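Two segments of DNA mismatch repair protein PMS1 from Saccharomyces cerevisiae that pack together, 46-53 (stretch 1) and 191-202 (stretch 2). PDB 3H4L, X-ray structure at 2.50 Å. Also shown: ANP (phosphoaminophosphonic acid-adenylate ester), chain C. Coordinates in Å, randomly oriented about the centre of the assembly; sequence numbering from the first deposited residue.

Stretch 1 46-53: EIIFKDYG
Stretch 2, residues 191-202: SVWNITPKGKKN

Strands 46-50 and 191-195 run parallel, their axes 4.6 Å apart at closest approach and 19° from exact alignment. The register pairs Glu46 CA with Ser191 CA (4.7 Å), then residue by residue to Lys50 CA with Ile195 CA (4.9 Å). Extended backbones (phi -95 to -143°, psi 116 to 161°) allow a ladder in which stretch 1 uses its odd residues: Ile47 N to Ser191 O (2.9 Å), Trp193 N to Ile47 O (3.0 Å), Phe49 N to Trp193 O (2.9 Å), Ile195 N to Phe49 O (2.7 Å) and Asp51 N to Ile195 O (3.0 Å), with N-H...O angles of 162-177°.

Side chains alternate between faces. Ile47, Phe49, Val192 and Asn194 share the buried one. Ile47 (m, t) CB lies 4.1 Å from Val192 (t) CG2; Phe49, chi1 m and chi2 87°, places CE1 3.7 Å from Val192 CG1, which lies at the ring edge. On the other face Ile48 (m, t) CG2 lies 3.7 Å from Ile195 (m, t) CD1, while Ile48 CG1 lies 4.3 Å from Trp193 CD1 (chi1 m, chi2 79°). Beta-branched Ile47, Ile48, Val192 and Ile195 suit extended backbone, and with Phe49 and Trp193 they make the apolar contacts.

Asn194, with 83 Å² covered, makes the one side-chain hydrogen bond between the stretches. Its CA-to-CB bond points to the buried face, but with chi1 t and chi2 50° the amide end comes nearer stretch 1, where Asn194 OD1 accepts from Tyr52 N (2.8 Å, 155°). The bond falls where the chain leaves the strand, between two residues of positive phi, Asp51 (50/54°) and Tyr52 (56/19°). Tyr52, chi1 m and chi2 -65°, carries its ring back so that Asn194 ND2 lies over one face, 3.3 Å from Tyr52 CZ.

Beyond the ladder, a type I turn from Thr196 to Gly199 leads to strand 200-202. Thr196 (p) accepts at OG1 from Lys200 N, 3.0 Å. Asn202 ND2 donates to ANP O1B at 2.7 Å.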

ATOM      1  N   GLU B  46      -1.416   3.263  13.825  1.00 35.87           N
ATOM      2  CA  GLU B  46      -0.791   3.450  12.539  1.00 37.68           C
ATOM      3  C   GLU B  46       0.412   2.534  12.448  1.00 36.03           C
ATOM      4  O   GLU B  46       1.217   2.464  13.378  1.00 35.39           O
ATOM      5  CB  GLU B  46      -0.362   4.909  12.396  1.00 41.11           C
ATOM      6  CG  GLU B  46       0.186   5.284  11.042  1.00 46.79           C
ATOM      7  CD  GLU B  46       0.700   6.702  11.034  1.00 50.82           C
ATOM      8  OE1 GLU B  46      -0.054   7.597  11.492  1.00 53.30           O
ATOM      9  OE2 GLU B  46       1.847   6.918  10.583  1.00 51.31           O
ATOM     10  N   ILE B  47       0.521   1.843  11.316  1.00 33.76           N
ATOM     11  CA  ILE B  47       1.592   0.893  11.066  1.00 29.58           C
ATOM     12  C   ILE B  47       2.286   1.259   9.769  1.00 29.91           C
ATOM     13  O   ILE B  47       1.655   1.351   8.716  1.00 28.46           O
ATOM     14  CB  ILE B  47       1.012  -0.523  10.955  1.00 28.27           C
ATOM     15  CG1 ILE B  47       0.220  -0.854  12.221  1.00 26.82           C
ATOM     16  CG2 ILE B  47       2.111  -1.532  10.741  1.00 26.01           C
ATOM     17  CD1 ILE B  47      -0.478  -2.179  12.159  1.00 27.61           C
ATOM     18  N   ILE B  48       3.591   1.475   9.852  1.00 28.94           N
ATOM     19  CA  ILE B  48       4.365   1.841   8.687  1.00 29.29           C
ATOM     20  C   ILE B  48       5.441   0.796   8.395  1.00 30.08           C
ATOM     21  O   ILE B  48       6.312   0.541   9.220  1.00 29.34           O
ATOM     22  CB  ILE B  48       4.999   3.228   8.901  1.00 28.69           C
ATOM     23  CG1 ILE B  48       3.889   4.275   9.008  1.00 32.72           C
ATOM     24  CG2 ILE B  48       5.914   3.582   7.761  1.00 27.03           C
ATOM     25  CD1 ILE B  48       4.392   5.692   9.229  1.00 35.07           C
ATOM     26  N   PHE B  49       5.355   0.180   7.219  1.00 30.24           N
ATOM     27  CA  PHE B  49       6.325  -0.832   6.794  1.00 31.29           C
ATOM     28  C   PHE B  49       7.346  -0.228   5.849  1.00 31.78           C
ATOM     29  O   PHE B  49       6.983   0.567   4.978  1.00 33.57           O
ATOM     30  CB  PHE B  49       5.644  -1.971   6.014  1.00 31.04           C
ATOM     31  CG  PHE B  49       4.768  -2.861   6.850  1.00 28.69           C
ATOM     32  CD1 PHE B  49       3.445  -2.538   7.080  1.00 28.64           C
ATOM     33  CD2 PHE B  49       5.268  -4.026   7.391  1.00 25.20           C
ATOM     34  CE1 PHE B  49       2.639  -3.362   7.832  1.00 28.08           C
ATOM     35  CE2 PHE B  49       4.467  -4.850   8.144  1.00 26.82           C
ATOM     36  CZ  PHE B  49       3.151  -4.521   8.365  1.00 26.67           C
ATOM     37  N   LYS B  50       8.615  -0.591   6.008  1.00 31.17           N
ATOM     38  CA  LYS B  50       9.628  -0.120   5.072  1.00 32.43           C
ATOM     39  C   LYS B  50      10.069  -1.354   4.299  1.00 34.02           C
ATOM     40  O   LYS B  50      10.488  -2.359   4.874  1.00 32.30           O
ATOM     41  CB  LYS B  50      10.789   0.556   5.783  1.00 32.80           C
ATOM     42  CG  LYS B  50      10.429   1.958   6.260  1.00 35.34           C
ATOM     43  CD  LYS B  50      11.660   2.840   6.474  1.00 36.95           C
ATOM     44  CE  LYS B  50      11.256   4.219   7.002  1.00 39.32           C
ATOM     45  NZ  LYS B  50      12.429   5.121   7.209  1.00 41.60           N
ATOM     46  N   ASP B  51       9.923  -1.271   2.984  1.00 36.49           N
ATOM     47  CA  ASP B  51      10.230  -2.363   2.075  1.00 38.11           C
ATOM     48  C   ASP B  51       9.546  -3.643   2.558  1.00 38.76           C
ATOM     49  O   ASP B  51      10.179  -4.681   2.756  1.00 38.82           O
ATOM     50  CB  ASP B  51      11.738  -2.569   1.926  1.00 39.42           C
ATOM     51  CG  ASP B  51      12.091  -3.450   0.717  1.00 43.30           C
ATOM     52  OD1 ASP B  51      11.369  -3.402  -0.303  1.00 43.69           O
ATOM     53  OD2 ASP B  51      13.101  -4.183   0.772  1.00 45.91           O
ATOM     54  N   TYR B  52       8.235  -3.539   2.751  1.00 38.93           N
ATOM     55  CA  TYR B  52       7.394  -4.655   3.182  1.00 38.62           C
ATOM     56  C   TYR B  52       7.779  -5.375   4.475  1.00 37.14           C
ATOM     57  O   TYR B  52       7.325  -6.485   4.719  1.00 36.44           O
ATOM     58  CB  TYR B  52       7.283  -5.661   2.037  1.00 41.17           C
ATOM     59  CG  TYR B  52       6.382  -5.173   0.924  1.00 44.66           C
ATOM     60  CD1 TYR B  52       5.023  -4.985   1.150  1.00 48.46           C
ATOM     61  CD2 TYR B  52       6.886  -4.861  -0.339  1.00 46.75           C
ATOM     62  CE1 TYR B  52       4.184  -4.499   0.155  1.00 50.44           C
ATOM     63  CE2 TYR B  52       6.048  -4.370  -1.349  1.00 48.14           C
ATOM     64  CZ  TYR B  52       4.698  -4.195  -1.085  1.00 50.70           C
ATOM     65  OH  TYR B  52       3.840  -3.718  -2.048  1.00 55.56           O
ATOM     66  N   GLY B  53       8.590  -4.740   5.313  1.00 35.41           N
ATOM     67  CA  GLY B  53       8.996  -5.375   6.556  1.00 32.73           C
ATOM     68  C   GLY B  53      10.469  -5.737   6.573  1.00 31.68           C
ATOM     69  O   GLY B  53      11.086  -5.842   7.641  1.00 30.87           O
ATOM     70  N   SER B 191      -4.416   2.344  10.193  1.00 33.21           N
ATOM     71  CA  SER B 191      -3.834   2.890   8.974  1.00 32.40           C
ATOM     72  C   SER B 191      -2.569   2.095   8.704  1.00 31.95           C
ATOM     73  O   SER B 191      -1.769   1.860   9.604  1.00 34.36           O
ATOM     74  CB  SER B 191      -3.470   4.356   9.158  1.00 31.99           C
ATOM     75  OG  SER B 191      -4.619   5.116   9.447  1.00 36.60           O
ATOM     76  N   VAL B 192      -2.381   1.673   7.469  1.00 30.78           N
ATOM     77  CA  VAL B 192      -1.196   0.908   7.145  1.00 30.52           C
ATOM     78  C   VAL B 192      -0.607   1.364   5.832  1.00 32.65           C
ATOM     79  O   VAL B 192      -1.281   1.378   4.794  1.00 33.75           O
ATOM     80  CB  VAL B 192      -1.512  -0.592   7.040  1.00 30.56           C
ATOM     81  CG1 VAL B 192      -0.242  -1.367   6.713  1.00 28.11           C
ATOM     82  CG2 VAL B 192      -2.131  -1.090   8.359  1.00 32.13           C
ATOM     83  N   TRP B 193       0.659   1.745   5.881  1.00 32.60           N
ATOM     84  CA  TRP B 193       1.354   2.189   4.686  1.00 33.48           C
ATOM     85  C   TRP B 193       2.610   1.350   4.502  1.00 32.69           C
ATOM     86  O   TRP B 193       3.098   0.709   5.439  1.00 32.44           O
ATOM     87  CB  TRP B 193       1.807   3.645   4.809  1.00 32.98           C
ATOM     88  CG  TRP B 193       0.803   4.634   5.268  1.00 35.31           C
ATOM     89  CD1 TRP B 193       0.394   4.865   6.554  1.00 34.85           C
ATOM     90  CD2 TRP B 193       0.179   5.629   4.463  1.00 35.86           C
ATOM     91  NE1 TRP B 193      -0.442   5.955   6.594  1.00 34.07           N
ATOM     92  CE2 TRP B 193      -0.593   6.439   5.322  1.00 35.51           C
ATOM     93  CE3 TRP B 193       0.193   5.914   3.092  1.00 38.85           C
ATOM     94  CZ2 TRP B 193      -1.335   7.529   4.855  1.00 39.61           C
ATOM     95  CZ3 TRP B 193      -0.543   6.997   2.624  1.00 41.15           C
ATOM     96  CH2 TRP B 193      -1.301   7.790   3.504  1.00 39.86           C
ATOM     97  N   ASN B 194       3.128   1.366   3.281  1.00 32.20           N
ATOM     98  CA  ASN B 194       4.365   0.682   2.978  1.00 32.49           C
ATOM     99  C   ASN B 194       5.201   1.676   2.212  1.00 34.13           C
ATOM    100  O   ASN B 194       4.780   2.172   1.164  1.00 36.24           O
ATOM    101  CB  ASN B 194       4.164  -0.548   2.107  1.00 30.55           C
ATOM    102  CG  ASN B 194       5.487  -1.176   1.713  1.00 34.04           C
ATOM    103  OD1 ASN B 194       6.341  -1.426   2.576  1.00 37.14           O
ATOM    104  ND2 ASN B 194       5.677  -1.424   0.419  1.00 31.69           N
ATOM    105  N   ILE B 195       6.379   1.979   2.741  1.00 34.89           N
ATOM    106  CA  ILE B 195       7.275   2.909   2.082  1.00 36.23           C
ATOM    107  C   ILE B 195       8.239   2.092   1.239  1.00 37.42           C
ATOM    108  O   ILE B 195       9.010   1.295   1.774  1.00 35.61           O
ATOM    109  CB  ILE B 195       8.030   3.741   3.113  1.00 37.99           C
ATOM    110  CG1 ILE B 195       7.044   4.686   3.809  1.00 38.33           C
ATOM    111  CG2 ILE B 195       9.153   4.511   2.443  1.00 37.76           C
ATOM    112  CD1 ILE B 195       7.604   5.353   5.032  1.00 41.23           C
ATOM    113  N   THR B 196       8.178   2.286  -0.083  1.00 39.86           N
ATOM    114  CA  THR B 196       9.024   1.540  -1.014  1.00 40.31           C
ATOM    115  C   THR B 196      10.436   2.094  -1.083  1.00 41.74           C
ATOM    116  O   THR B 196      10.656   3.295  -0.929  1.00 40.31           O
ATOM    117  CB  THR B 196       8.449   1.533  -2.455  1.00 39.47           C
ATOM    118  OG1 THR B 196       8.777   2.764  -3.112  1.00 40.00           O
ATOM    119  CG2 THR B 196       6.944   1.362  -2.425  1.00 38.86           C
ATOM    120  N   PRO B 197      11.417   1.217  -1.322  1.00 43.70           N
ATOM    121  CA  PRO B 197      12.814   1.649  -1.409  1.00 45.21           C
ATOM    122  C   PRO B 197      12.974   2.806  -2.393  1.00 46.58           C
ATOM    123  O   PRO B 197      13.901   3.611  -2.274  1.00 47.67           O
ATOM    124  CB  PRO B 197      13.538   0.383  -1.855  1.00 45.30           C
ATOM    125  CG  PRO B 197      12.451  -0.406  -2.586  1.00 45.88           C
ATOM    126  CD  PRO B 197      11.272  -0.203  -1.693  1.00 42.93           C
ATOM    127  N   LYS B 198      12.050   2.894  -3.350  1.00 46.68           N
ATOM    128  CA  LYS B 198      12.082   3.955  -4.355  1.00 46.29           C
ATOM    129  C   LYS B 198      11.433   5.252  -3.875  1.00 46.45           C
ATOM    130  O   LYS B 198      11.156   6.152  -4.673  1.00 47.07           O
ATOM    131  CB  LYS B 198      11.414   3.484  -5.640  1.00 46.10           C
ATOM    132  N   GLY B 199      11.187   5.350  -2.573  1.00 45.51           N
ATOM    133  CA  GLY B 199      10.601   6.563  -2.033  1.00 43.79           C
ATOM    134  C   GLY B 199       9.100   6.755  -2.160  1.00 43.06           C
ATOM    135  O   GLY B 199       8.614   7.893  -2.136  1.00 43.63           O
ATOM    136  N   LYS B 200       8.349   5.670  -2.307  1.00 41.08           N
ATOM    137  CA  LYS B 200       6.903   5.805  -2.392  1.00 39.78           C
ATOM    138  C   LYS B 200       6.208   5.402  -1.090  1.00 39.77           C
ATOM    139  O   LYS B 200       6.535   4.377  -0.479  1.00 40.33           O
ATOM    140  CB  LYS B 200       6.326   4.982  -3.550  1.00 38.62           C
ATOM    141  CG  LYS B 200       4.796   4.992  -3.553  1.00 37.93           C
ATOM    142  CD  LYS B 200       4.187   4.651  -4.895  1.00 35.93           C
ATOM    143  CE  LYS B 200       4.559   3.272  -5.350  1.00 33.57           C
ATOM    144  NZ  LYS B 200       3.763   2.948  -6.558  1.00 36.39           N
ATOM    145  N   LYS B 201       5.263   6.235  -0.669  1.00 38.34           N
ATOM    146  CA  LYS B 201       4.472   5.998   0.533  1.00 38.31           C
ATOM    147  C   LYS B 201       3.165   5.448  -0.028  1.00 37.31           C
ATOM    148  O   LYS B 201       2.276   6.197  -0.439  1.00 35.90           O
ATOM    149  CB  LYS B 201       4.229   7.315   1.281  1.00 38.15           C
ATOM    150  CG  LYS B 201       3.516   7.185   2.620  1.00 41.08           C
ATOM    151  CD  LYS B 201       3.161   8.569   3.166  1.00 44.47           C
ATOM    152  CE  LYS B 201       2.516   8.520   4.550  1.00 45.81           C
ATOM    153  NZ  LYS B 201       3.459   8.071   5.615  1.00 46.12           N
ATOM    154  N   ASN B 202       3.073   4.126  -0.060  1.00 37.03           N
ATOM    155  CA  ASN B 202       1.911   3.443  -0.607  1.00 35.82           C
ATOM    156  C   ASN B 202       0.916   3.079   0.491  1.00 36.40           C
ATOM    157  O   ASN B 202       1.225   2.275   1.387  1.00 35.27           O
ATOM    158  CB  ASN B 202       2.394   2.195  -1.337  1.00 34.96           C
ATOM    159  CG  ASN B 202       1.510   1.819  -2.500  1.00 36.53           C
ATOM    160  OD1 ASN B 202       0.783   2.658  -3.042  1.00 34.35           O
ATOM    161  ND2 ASN B 202       1.583   0.556  -2.911  1.00 32.14           N
TER
HETATM  162  PG  ANP C 397      -0.193   3.570  -6.941  1.00 37.76           P
HETATM  163  O1G ANP C 397      -1.085   3.215  -8.043  1.00 36.83           O
HETATM  164  O2G ANP C 397       1.150   3.889  -7.376  1.00 34.75           O
HETATM  165  O3G ANP C 397      -0.715   4.650  -6.051  1.00 36.37           O
HETATM  166  PB  ANP C 397       0.117   0.738  -6.520  1.00 35.55           P
HETATM  167  O1B ANP C 397       0.504  -0.080  -5.345  1.00 36.08           O
HETATM  168  O2B ANP C 397       0.965   0.577  -7.697  1.00 32.95           O
HETATM  169  N3B ANP C 397      -0.063   2.254  -6.013  1.00 34.41           N
HETATM  170  PA  ANP C 397      -2.034  -0.247  -8.257  1.00 37.83           P
HETATM  171  O1A ANP C 397      -1.569   0.577  -9.366  1.00 40.61           O
HETATM  172  O2A ANP C 397      -3.486  -0.509  -8.105  1.00 40.92           O
HETATM  173  O3A ANP C 397      -1.376   0.307  -6.895  1.00 35.51           O
HETATM  174  O5' ANP C 397      -1.537  -1.780  -8.435  1.00 36.57           O
HETATM  175  C5' ANP C 397      -0.942  -2.338  -7.297  1.00 38.70           C
HETATM  176  C4' ANP C 397      -0.342  -3.683  -7.069  1.00 36.98           C
HETATM  177  O4' ANP C 397      -0.533  -4.534  -8.202  1.00 37.19           O
HETATM  178  C3' ANP C 397       1.084  -3.272  -7.033  1.00 37.33           C
HETATM  179  O3' ANP C 397       1.413  -2.767  -5.725  1.00 39.20           O
HETATM  180  C2' ANP C 397       1.795  -4.519  -7.541  1.00 36.22           C
HETATM  181  O2' ANP C 397       2.115  -5.364  -6.450  1.00 37.49           O
HETATM  182  C1' ANP C 397       0.747  -5.074  -8.536  1.00 34.22           C
HETATM  183  N9  ANP C 397       0.944  -4.761  -9.983  1.00 34.22           N
HETATM  184  C8  ANP C 397       0.202  -3.991 -10.875  1.00 33.21           C
HETATM  185  N7  ANP C 397       0.648  -3.912 -12.091  1.00 31.24           N
HETATM  186  C5  ANP C 397       1.783  -4.698 -12.035  1.00 30.62           C
HETATM  187  C6  ANP C 397       2.801  -5.071 -12.991  1.00 31.91           C
HETATM  188  N6  ANP C 397       2.748  -4.659 -14.256  1.00 29.57           N
HETATM  189  N1  ANP C 397       3.862  -5.900 -12.615  1.00 32.83           N
HETATM  190  C2  ANP C 397       3.945  -6.347 -11.318  1.00 32.97           C
HETATM  191  N3  ANP C 397       3.037  -6.047 -10.344  1.00 29.61           N
HETATM  192  C4  ANP C 397       2.000  -5.222 -10.747  1.00 31.70           C